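Local structure of shikimate dehydrogenase (NADP(+)) (Thermus thermophilus, 2D5C) at residues A66-L71 against G82-V87. The protein catalyses the reversible NADPH-linked reduction of 3-dehydroshikimate to shikimate, the fourth of seven steps on the way to chorismate. Sequence-based numbering, arbitrary orientation.
Sequences AALAHL and GAVNTV. With SKM ((3R,4S,5R)-3,4,5-trihydroxycyclohex-1-ene-1-carboxylic acid), chain E.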
loop_
_atom_site.group_PDB
_atom_site.type_symbol
_atom_site.label_atom_id
_atom_site.label_comp_id
_atom_site.label_asym_id
_atom_site.label_seq_id
_atom_site.Cartn_x
_atom_site.Cartn_y
_atom_site.Cartn_z
ATOM N N ALA A 66 -16.952 -1.596 11.323
ATOM C CA ALA A 66 -16.967 -3.035 11.133
ATOM C C ALA A 66 -15.819 -3.528 10.262
ATOM O O ALA A 66 -15.419 -4.687 10.355
ATOM C CB ALA A 66 -18.294 -3.456 10.524
ATOM N N ALA A 67 -15.289 -2.644 9.422
ATOM C CA ALA A 67 -14.215 -3.015 8.509
ATOM C C ALA A 67 -12.896 -3.436 9.162
ATOM O O ALA A 67 -12.222 -4.345 8.670
ATOM C CB ALA A 67 -13.962 -1.873 7.528
ATOM N N LEU A 68 -12.530 -2.781 10.259
ATOM C CA LEU A 68 -11.261 -3.084 10.928
ATOM C C LEU A 68 -11.011 -4.567 11.182
ATOM O O LEU A 68 -9.894 -5.055 11.005
ATOM C CB LEU A 68 -11.154 -2.303 12.244
ATOM C CG LEU A 68 -10.801 -0.818 12.097
ATOM C CD1 LEU A 68 -11.982 -0.076 11.461
ATOM C CD2 LEU A 68 -10.465 -0.226 13.458
ATOM N N ALA A 69 -12.051 -5.294 11.571
ATOM C CA ALA A 69 -11.902 -6.714 11.858
ATOM C C ALA A 69 -11.603 -7.573 10.630
ATOM O O ALA A 69 -11.133 -8.704 10.764
ATOM C CB ALA A 69 -13.160 -7.231 12.556
ATOM N N HIS A 70 -11.872 -7.047 9.437
ATOM C CA HIS A 70 -11.632 -7.811 8.218
ATOM C C HIS A 70 -10.409 -7.348 7.441
ATOM O O HIS A 70 -10.250 -7.702 6.271
ATOM C CB HIS A 70 -12.850 -7.749 7.293
ATOM C CG HIS A 70 -14.114 -8.244 7.923
ATOM N ND1 HIS A 70 -15.090 -7.395 8.400
ATOM C CD2 HIS A 70 -14.549 -9.502 8.174
ATOM C CE1 HIS A 70 -16.074 -8.110 8.920
ATOM N NE2 HIS A 70 -15.769 -9.389 8.796
ATOM N N LEU A 71 -9.543 -6.565 8.082
ATOM C CA LEU A 71 -8.348 -6.074 7.408
ATOM C C LEU A 71 -7.099 -6.763 7.939
ATOM O O LEU A 71 -7.088 -7.268 9.064
ATOM C CB LEU A 71 -8.240 -4.558 7.590
ATOM C CG LEU A 71 -9.502 -3.792 7.165
ATOM C CD1 LEU A 71 -9.272 -2.304 7.374
ATOM C CD2 LEU A 71 -9.838 -4.085 5.696
ATOM N N GLY A 82 -10.871 4.062 15.565
ATOM C CA GLY A 82 -11.825 2.975 15.489
ATOM C C GLY A 82 -12.604 2.989 14.188
ATOM O O GLY A 82 -13.666 2.371 14.081
ATOM N N ALA A 83 -12.081 3.689 13.184
ATOM C CA ALA A 83 -12.767 3.756 11.905
ATOM C C ALA A 83 -11.759 3.895 10.779
ATOM O O ALA A 83 -10.782 4.621 10.900
ATOM C CB ALA A 83 -13.742 4.948 11.884
ATOM N N VAL A 84 -12.026 3.186 9.691
ATOM C CA VAL A 84 -11.175 3.208 8.511
ATOM C C VAL A 84 -12.022 3.739 7.361
ATOM O O VAL A 84 -13.121 3.235 7.109
ATOM C CB VAL A 84 -10.693 1.782 8.165
ATOM C CG1 VAL A 84 -10.185 1.727 6.722
ATOM C CG2 VAL A 84 -9.582 1.359 9.148
ATOM N N ASN A 85 -11.516 4.756 6.665
ATOM C CA ASN A 85 -12.243 5.323 5.529
ATOM C C ASN A 85 -11.493 5.061 4.219
ATOM O O ASN A 85 -12.005 5.324 3.128
ATOM C CB ASN A 85 -12.438 6.830 5.724
ATOM C CG ASN A 85 -11.264 7.647 5.212
ATOM O OD1 ASN A 85 -10.107 7.377 5.542
ATOM N ND2 ASN A 85 -11.558 8.662 4.406
ATOM N N THR A 86 -10.279 4.537 4.330
ATOM C CA THR A 86 -9.477 4.250 3.147
ATOM C C THR A 86 -8.773 2.903 3.272
ATOM O O THR A 86 -8.089 2.638 4.266
ATOM C CB THR A 86 -8.413 5.344 2.929
ATOM O OG1 THR A 86 -9.062 6.615 2.788
ATOM C CG2 THR A 86 -7.594 5.056 1.663
ATOM N N VAL A 87 -8.961 2.053 2.264
ATOM C CA VAL A 87 -8.337 0.740 2.238
ATOM C C VAL A 87 -7.458 0.604 0.998
ATOM O O VAL A 87 -7.876 0.962 -0.102
ATOM C CB VAL A 87 -9.405 -0.386 2.225
ATOM C CG1 VAL A 87 -8.718 -1.753 2.170
ATOM C CG2 VAL A 87 -10.296 -0.271 3.461
HETATM O O12 SKM E . -14.469 9.291 4.467
HETATM C C8 SKM E . -15.224 9.642 3.297
HETATM C C6 SKM E . -15.223 8.449 2.302
HETATM O O7 SKM E . -13.877 8.140 1.949
HETATM C C5 SKM E . -16.024 8.787 1.019
HETATM C C4 SKM E . -17.289 9.602 1.297
HETATM C C1 SKM E . -18.247 9.791 0.177
HETATM O O2 SKM E . -17.983 9.244 -1.026
HETATM O O3 SKM E . -19.275 10.435 0.335
HETATM C C10 SKM E . -17.572 10.146 2.484
HETATM C C9 SKM E . -16.683 10.015 3.702
HETATM O O11 SKM E . -17.220 8.988 4.551
#
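L68 and V84 have the nearest CA atoms across the contact, 6.7 Å apart; between L71 CA and V87 CA the gap has widened to 8.6 Å. Residues 66-69 have helical phi/psi, and H70 N bonds to A67 O, whereas G82, at positive phi, leaves helix 76-81 and leads the chain into strand 86-90. The two methyls of L68 divide between V84 and G82: CD1 packs 3.6 Å from V84 CG2, and CD2 lies 3.9 Å from G82 C. With CG1 anti to the backbone N (chi1 162°), V84 CG2 lies beside that N, where both leucines meet it, L71 CD1 tip to tip at 4.1 Å. An alanine in place of L68 would probably open a gap beside V84 CG2 and take away the methyl that packs on the G82 backbone. V87 CG1 is a looser neighbour of L71 CD2, at 4.4 Å. N85 and T86, both facing F97, form a classic beta bulge; N85 ND2 gives shikimate O12 a 3.0 Å bond at 157°, and T99 N holds N85 OD1. Van der Waals packing of methyls, partly against backbone, thus joins the loop after strand 56-59 to the residues beside shikimate-binding N85; without polar bonds between the segments, the fit depends on side-chain shape.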